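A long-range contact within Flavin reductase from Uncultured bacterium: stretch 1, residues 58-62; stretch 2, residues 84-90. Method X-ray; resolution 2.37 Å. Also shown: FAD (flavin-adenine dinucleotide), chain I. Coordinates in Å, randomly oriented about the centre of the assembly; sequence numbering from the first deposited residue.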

# COMPACT_ATOMS: atom_id res chain seq x y z
N PRO A 58 -0.76 -25.34 5.97
CA PRO A 58 -1.19 -23.96 6.25
C PRO A 58 -0.04 -23.11 6.76
O PRO A 58 0.84 -23.58 7.48
CB PRO A 58 -2.26 -24.13 7.32
CG PRO A 58 -2.77 -25.51 7.16
CD PRO A 58 -1.64 -26.33 6.59
N HIS A 59 -0.06 -21.84 6.37
CA HIS A 59 1.03 -20.94 6.70
C HIS A 59 0.51 -19.51 6.78
O HIS A 59 -0.55 -19.20 6.25
CB HIS A 59 2.13 -21.04 5.65
CG HIS A 59 3.38 -20.31 6.00
ND1 HIS A 59 3.92 -20.32 7.27
CD2 HIS A 59 4.19 -19.51 5.26
CE1 HIS A 59 5.01 -19.58 7.29
NE2 HIS A 59 5.20 -19.08 6.08
N ALA A 60 1.26 -18.65 7.46
CA ALA A 60 0.89 -17.25 7.59
C ALA A 60 2.13 -16.37 7.67
O ALA A 60 3.19 -16.83 8.09
CB ALA A 60 0.02 -17.05 8.82
N MET A 61 1.97 -15.12 7.25
CA MET A 61 3.04 -14.14 7.32
C MET A 61 2.44 -12.74 7.43
O MET A 61 1.32 -12.49 6.98
CB MET A 61 3.96 -14.23 6.09
CG MET A 61 3.26 -13.93 4.77
SD MET A 61 3.60 -12.29 4.09
CE MET A 61 5.26 -12.48 3.47
N THR A 62 3.20 -11.84 8.04
CA THR A 62 2.75 -10.48 8.24
C THR A 62 3.14 -9.62 7.04
O THR A 62 4.28 -9.66 6.58
CB THR A 62 3.34 -9.88 9.53
OG1 THR A 62 2.81 -10.57 10.67
CG2 THR A 62 3.01 -8.40 9.64
N ALA A 84 11.17 -15.59 0.79
CA ALA A 84 10.24 -15.91 1.87
C ALA A 84 9.43 -17.15 1.53
O ALA A 84 9.10 -17.39 0.37
CB ALA A 84 9.33 -14.73 2.15
N ALA A 85 9.11 -17.93 2.55
CA ALA A 85 8.39 -19.18 2.37
C ALA A 85 7.01 -18.97 1.77
O ALA A 85 6.52 -19.80 1.00
CB ALA A 85 8.29 -19.92 3.70
N MET A 86 6.36 -17.86 2.12
CA MET A 86 5.01 -17.60 1.62
C MET A 86 5.02 -17.41 0.10
O MET A 86 4.02 -17.68 -0.56
CB MET A 86 4.40 -16.38 2.30
CG MET A 86 2.94 -16.14 1.91
SD MET A 86 1.88 -17.53 2.34
CE MET A 86 1.57 -17.24 4.07
N HIS A 87 6.14 -16.95 -0.43
CA HIS A 87 6.31 -16.80 -1.88
C HIS A 87 6.01 -18.13 -2.56
O HIS A 87 5.28 -18.19 -3.56
CB HIS A 87 7.72 -16.31 -2.20
CG HIS A 87 7.91 -15.89 -3.63
ND1 HIS A 87 7.97 -16.79 -4.67
CD2 HIS A 87 8.07 -14.66 -4.17
CE1 HIS A 87 8.16 -16.13 -5.80
NE2 HIS A 87 8.22 -14.84 -5.53
N GLY A 88 6.57 -19.20 -2.02
CA GLY A 88 6.32 -20.54 -2.53
C GLY A 88 4.92 -21.05 -2.24
O GLY A 88 4.28 -21.64 -3.11
N SER A 89 4.45 -20.83 -1.01
CA SER A 89 3.11 -21.27 -0.61
C SER A 89 2.01 -20.65 -1.47
O SER A 89 1.03 -21.30 -1.83
CB SER A 89 2.84 -20.95 0.86
OG SER A 89 3.92 -21.35 1.69
N LEU A 90 2.17 -19.37 -1.80
CA LEU A 90 1.16 -18.67 -2.58
C LEU A 90 1.09 -19.29 -3.97
O LEU A 90 0.01 -19.59 -4.47
CB LEU A 90 1.47 -17.16 -2.65
CG LEU A 90 1.26 -16.44 -1.32
CD1 LEU A 90 1.86 -15.04 -1.34
CD2 LEU A 90 -0.22 -16.36 -0.95
PA FAD I . 10.44 -16.63 5.82
O1A FAD I . 10.65 -18.08 5.50
O2A FAD I . 10.24 -16.44 7.27
O5B FAD I . 11.74 -15.77 5.37
C5B FAD I . 11.77 -14.37 5.68
C4B FAD I . 13.22 -13.80 5.47
O4B FAD I . 14.00 -14.26 6.38
C3B FAD I . 13.78 -14.27 4.14
O3B FAD I . 14.49 -13.26 3.51
C2B FAD I . 14.71 -15.43 4.49
O2B FAD I . 15.95 -15.41 3.60
C1B FAD I . 15.07 -15.24 5.70
N9A FAD I . 15.09 -16.47 6.40
C8A FAD I . 14.13 -16.96 7.23
N7A FAD I . 14.55 -18.17 7.68
C5A FAD I . 15.77 -18.42 7.13
C6A FAD I . 16.64 -19.50 7.24
N6A FAD I . 16.61 -20.75 7.99
N1A FAD I . 17.81 -19.49 6.57
C2A FAD I . 18.15 -18.42 5.78
N3A FAD I . 17.29 -17.36 5.66
C4A FAD I . 16.10 -17.37 6.34
N1 FAD I . 7.49 -9.32 4.17
C2 FAD I . 7.15 -9.36 2.75
O2 FAD I . 7.69 -10.19 2.00
N3 FAD I . 6.17 -8.42 2.20
C4 FAD I . 5.55 -7.47 3.06
O4 FAD I . 4.78 -6.73 2.63
C4X FAD I . 5.92 -7.43 4.52
N5 FAD I . 5.31 -6.48 5.40
C5X FAD I . 5.67 -6.46 6.84
C6 FAD I . 5.06 -5.51 7.72
C7 FAD I . 5.41 -5.49 9.08
C7M FAD I . 4.57 -4.35 9.73
C8 FAD I . 6.34 -6.41 9.56
C8M FAD I . 6.64 -6.28 11.09
C9 FAD I . 6.93 -7.34 8.69
C9A FAD I . 6.60 -7.36 7.33
N10 FAD I . 7.22 -8.34 6.44
C10 FAD I . 6.87 -8.36 5.03
C1' FAD I . 8.23 -9.32 6.94
C2' FAD I . 7.62 -10.74 6.99
O2' FAD I . 6.47 -10.71 7.77
C3' FAD I . 8.65 -11.67 7.59
O3' FAD I . 9.76 -11.73 6.75
C4' FAD I . 8.06 -13.07 7.77
O4' FAD I . 8.90 -13.81 8.57
C5' FAD I . 7.93 -13.76 6.40
O5' FAD I . 7.39 -15.07 6.58
P FAD I . 7.70 -16.21 5.47
O1P FAD I . 7.50 -17.57 6.08
O2P FAD I . 6.78 -16.02 4.26
O3P FAD I . 9.19 -16.06 5.02

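The contact joins strand 59-62 to helix 85-90. Their axes approach to 8.9 Å with 130° between their N-to-C directions, and the surface buried between the stretches, both sides summed, is 258 Å². No hydrogen bond crosses between the stretches, so the packing rests on van der Waals contact, with FAD bonded to both sides.

Strand alternation sets the pattern on the first side. The CA-to-CB bonds of H59 and M61 point toward the helix, whereas that of A60 points away. From the helix, A85, M86 and S89 point toward the strand and H87 points away, as expected when one helical face is used.

M86 contributes the largest covered area, 90 Å², and touches three consecutive strand residues. Its chi1 is t (-174°), with chi2 and chi3 both p (60° and 81°). The t chi1 of M86 places its CG 3.6 Å from CG of M61; the p settings of chi2 and chi3 then carry CE of M86 to 3.6 Å from both O of H59 and CA of A60. A60 therefore takes part through its backbone, although its methyl points away. M86 SD is 5.2 Å from the centroid of the H59 ring, 66° off the ring normal, an oblique sulfur-aromatic approach.

M61 answers with chi1 p (63°) and chi3 p (75°), but its chi2 of 103° falls between the usual wells. The p chi1 of M61 sets its CG against CG of M86; CB of M61, whose place is fixed by the backbone, lies 3.6 Å from O5' of FAD. The torsions beyond, chi2 and chi3, direct SD and CE and have no part in either of these contacts; the residue is thus in contact with both helix and cofactor.

H59 adopts chi1 t (-171°) and chi2 42°, a setting that brings NE2 of H59 to 2.8 Å from O1P of FAD. The N-H...acceptor angle of 154° supports a hydrogen bond, and O1P lies at the ring edge, near the ring plane, as donation from a ring nitrogen requires. The same ring packs against the helix: CD2 of H59 is 3.7 Å from CE of M86 and 4.0 Å from OG of S89, and NE2 of H59 is 4.0 Å from CB of A85. These three neighbours lie obliquely to the ring. S89 has chi1 m (-48°), placing OG of S89 3.1 Å from O of A85.

The backbone nitrogens of A85 and M86 complete the arrangement. M86 N donates to FAD O2P at 2.9 Å (152°), and A85 N to FAD O3P at 3.1 Å (146°). The pyrophosphate thus links the histidine side chain to the helix backbone, complementing their direct packing.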